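Local coordinates for chemotaxis protein CheX (Desulfovibrio desulfuricans subsp. desulfuricans str. G20, PDB 3HM4), which probably acts as a CheX-family phosphatase that dephosphorylates the response regulator CheY-P in bacterial chemotaxis, at residues E8-F13 / V151-E156. Sequence-based numbering, arbitrary orientation.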
loop_
_atom_site.group_PDB
_atom_site.type_symbol
_atom_site.label_atom_id
_atom_site.label_comp_id
_atom_site.label_asym_id
_atom_site.label_seq_id
_atom_site.Cartn_x
_atom_site.Cartn_y
_atom_site.Cartn_z
ATOM N N GLU A 8 2.068 -21.721 -5.492
ATOM C CA GLU A 8 1.484 -22.457 -6.612
ATOM C C GLU A 8 0.752 -21.571 -7.633
ATOM O O GLU A 8 0.517 -21.999 -8.761
ATOM C CB GLU A 8 0.541 -23.568 -6.087
ATOM C CG GLU A 8 -0.797 -23.120 -5.446
ATOM C CD GLU A 8 -0.715 -22.442 -4.059
ATOM O OE1 GLU A 8 0.365 -22.422 -3.395
ATOM O OE2 GLU A 8 -1.759 -21.910 -3.637
ATOM N N ILE A 9 0.351 -20.348 -7.237
ATOM C CA ILE A 9 -0.299 -19.438 -8.196
ATOM C C ILE A 9 0.604 -18.222 -8.467
ATOM O O ILE A 9 0.120 -17.195 -8.922
ATOM C CB ILE A 9 -1.820 -19.062 -7.914
ATOM C CG1 ILE A 9 -2.032 -18.042 -6.800
ATOM C CG2 ILE A 9 -2.708 -20.344 -7.813
ATOM C CD1 ILE A 9 -1.409 -18.279 -5.560
ATOM N N ALA A 10 1.911 -18.385 -8.303
ATOM C CA ALA A 10 2.846 -17.297 -8.623
ATOM C C ALA A 10 2.850 -16.945 -10.121
ATOM O O ALA A 10 3.005 -15.769 -10.450
ATOM C CB ALA A 10 4.259 -17.691 -8.182
ATOM N N LYS A 11 2.594 -17.898 -11.024
ATOM C CA LYS A 11 2.739 -17.634 -12.476
ATOM C C LYS A 11 1.979 -16.419 -13.034
ATOM O O LYS A 11 2.577 -15.605 -13.719
ATOM C CB LYS A 11 2.431 -18.895 -13.321
ATOM C CG LYS A 11 2.716 -18.720 -14.834
ATOM N N PRO A 12 0.672 -16.273 -12.719
ATOM C CA PRO A 12 -0.019 -15.110 -13.279
ATOM C C PRO A 12 0.575 -13.760 -12.847
ATOM O O PRO A 12 0.602 -12.802 -13.643
ATOM C CB PRO A 12 -1.480 -15.291 -12.813
ATOM C CG PRO A 12 -1.428 -16.288 -11.781
ATOM C CD PRO A 12 -0.288 -17.202 -12.100
ATOM N N PHE A 13 1.094 -13.705 -11.607
ATOM C CA PHE A 13 1.726 -12.486 -11.120
ATOM C C PHE A 13 3.083 -12.257 -11.788
ATOM O O PHE A 13 3.400 -11.132 -12.189
ATOM C CB PHE A 13 1.920 -12.552 -9.597
ATOM C CG PHE A 13 0.636 -12.710 -8.829
ATOM C CD1 PHE A 13 -0.130 -11.609 -8.499
ATOM C CD2 PHE A 13 0.182 -13.969 -8.461
ATOM C CE1 PHE A 13 -1.306 -11.751 -7.798
ATOM C CE2 PHE A 13 -0.987 -14.116 -7.753
ATOM C CZ PHE A 13 -1.745 -13.005 -7.434
ATOM N N VAL A 151 8.775 -8.627 -6.780
ATOM C CA VAL A 151 7.314 -8.613 -6.707
ATOM C C VAL A 151 6.918 -9.488 -5.540
ATOM O O VAL A 151 7.498 -10.570 -5.343
ATOM C CB VAL A 151 6.641 -9.197 -7.959
ATOM C CG1 VAL A 151 5.120 -9.500 -7.728
ATOM C CG2 VAL A 151 6.839 -8.261 -9.120
ATOM N N GLU A 152 5.947 -9.034 -4.738
ATOM C CA GLU A 152 5.424 -9.833 -3.637
ATOM C C GLU A 152 3.922 -9.876 -3.722
ATOM O O GLU A 152 3.287 -8.922 -4.213
ATOM C CB GLU A 152 5.849 -9.256 -2.291
ATOM C CG GLU A 152 7.367 -9.141 -2.160
ATOM C CD GLU A 152 7.870 -8.593 -0.877
ATOM O OE1 GLU A 152 7.107 -7.895 -0.208
ATOM O OE2 GLU A 152 9.094 -8.771 -0.598
ATOM N N PHE A 153 3.338 -10.971 -3.273
ATOM C CA PHE A 153 1.896 -11.036 -3.199
ATOM C C PHE A 153 1.466 -11.894 -2.039
ATOM O O PHE A 153 2.238 -12.710 -1.510
ATOM C CB PHE A 153 1.243 -11.484 -4.522
ATOM C CG PHE A 153 1.446 -12.925 -4.857
ATOM C CD1 PHE A 153 2.548 -13.337 -5.631
ATOM C CD2 PHE A 153 0.558 -13.899 -4.416
ATOM C CE1 PHE A 153 2.733 -14.681 -5.931
ATOM C CE2 PHE A 153 0.760 -15.238 -4.721
ATOM C CZ PHE A 153 1.840 -15.627 -5.461
ATOM N N CYS A 154 0.219 -11.699 -1.633
ATOM C CA CYS A 154 -0.384 -12.554 -0.616
ATOM C C CYS A 154 -1.879 -12.656 -0.882
ATOM O O CYS A 154 -2.454 -11.780 -1.531
ATOM C CB CYS A 154 -0.145 -12.069 0.795
ATOM S SG CYS A 154 -0.778 -10.428 1.172
ATOM N N LEU A 155 -2.473 -13.736 -0.369
ATOM C CA LEU A 155 -3.919 -13.949 -0.427
ATOM C C LEU A 155 -4.369 -14.606 0.855
ATOM O O LEU A 155 -3.699 -15.523 1.320
ATOM C CB LEU A 155 -4.326 -14.840 -1.590
ATOM C CG LEU A 155 -4.327 -14.292 -2.996
ATOM C CD1 LEU A 155 -4.711 -15.469 -3.905
ATOM C CD2 LEU A 155 -5.305 -13.149 -3.144
ATOM N N GLU A 156 -5.473 -14.151 1.422
ATOM C CA GLU A 156 -6.011 -14.753 2.659
ATOM C C GLU A 156 -7.517 -14.857 2.609
ATOM O O GLU A 156 -8.181 -14.093 1.920
ATOM C CB GLU A 156 -5.612 -13.987 3.924
ATOM C CG GLU A 156 -6.219 -12.554 4.001
ATOM C CD GLU A 156 -5.857 -11.814 5.279
ATOM O OE1 GLU A 156 -4.729 -11.996 5.760
ATOM O OE2 GLU A 156 -6.697 -11.019 5.797
ATOM O OXT GLU A 156 -8.010 -15.718 3.357
#
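Ile9 reaches Phe153 with the far end of its longer branch, where the first turn of helix 10-25 is laid against strand 149-155 in the alpha+beta fold of CheX. The strand is an inner one of a six-stranded antiparallel sheet, paired with 138-143 and 58-64, and Phe153, on its helix-covered face, meets the start of the N-terminal helix. CG1 of Ile9 sits between the backbone N and the carbonyl carbon (chi1 76°), which, together with a chi2 of -51°, brings CD1 to 3.8 Å from CE2 of Phe153, near the outer end of the ring.

At Ala10 the helix backbone itself comes close: CA lies 3.7 Å from Phe153 CZ, while the methyl CB stands 4.1 Å from CE1. The small side chain thus lets the end of the phenyl ring approach the first turn directly. Phe13, one turn further on, supplies the main surface. Its ring and that of Phe153 stack face to face, with centroids 4.0 Å apart and planes inclined by only 11°, although the two side chains run across each other at about a right angle. The overlap extends back to CB of Phe153, which makes a CH-pi contact over the face of the Phe13 ring. Ala103 and Leu107 of helix 84-109 and Ile60 of strand 58-64 also pack on Phe13, while Ile138 and Ile140 of strand 138-143 pack on Phe153, so the stack is buried in the apolar layer between helices and sheet. Within it, Phe13 CD2 lies 3.6 Å above the plane of the Phe153 ring, over its centre.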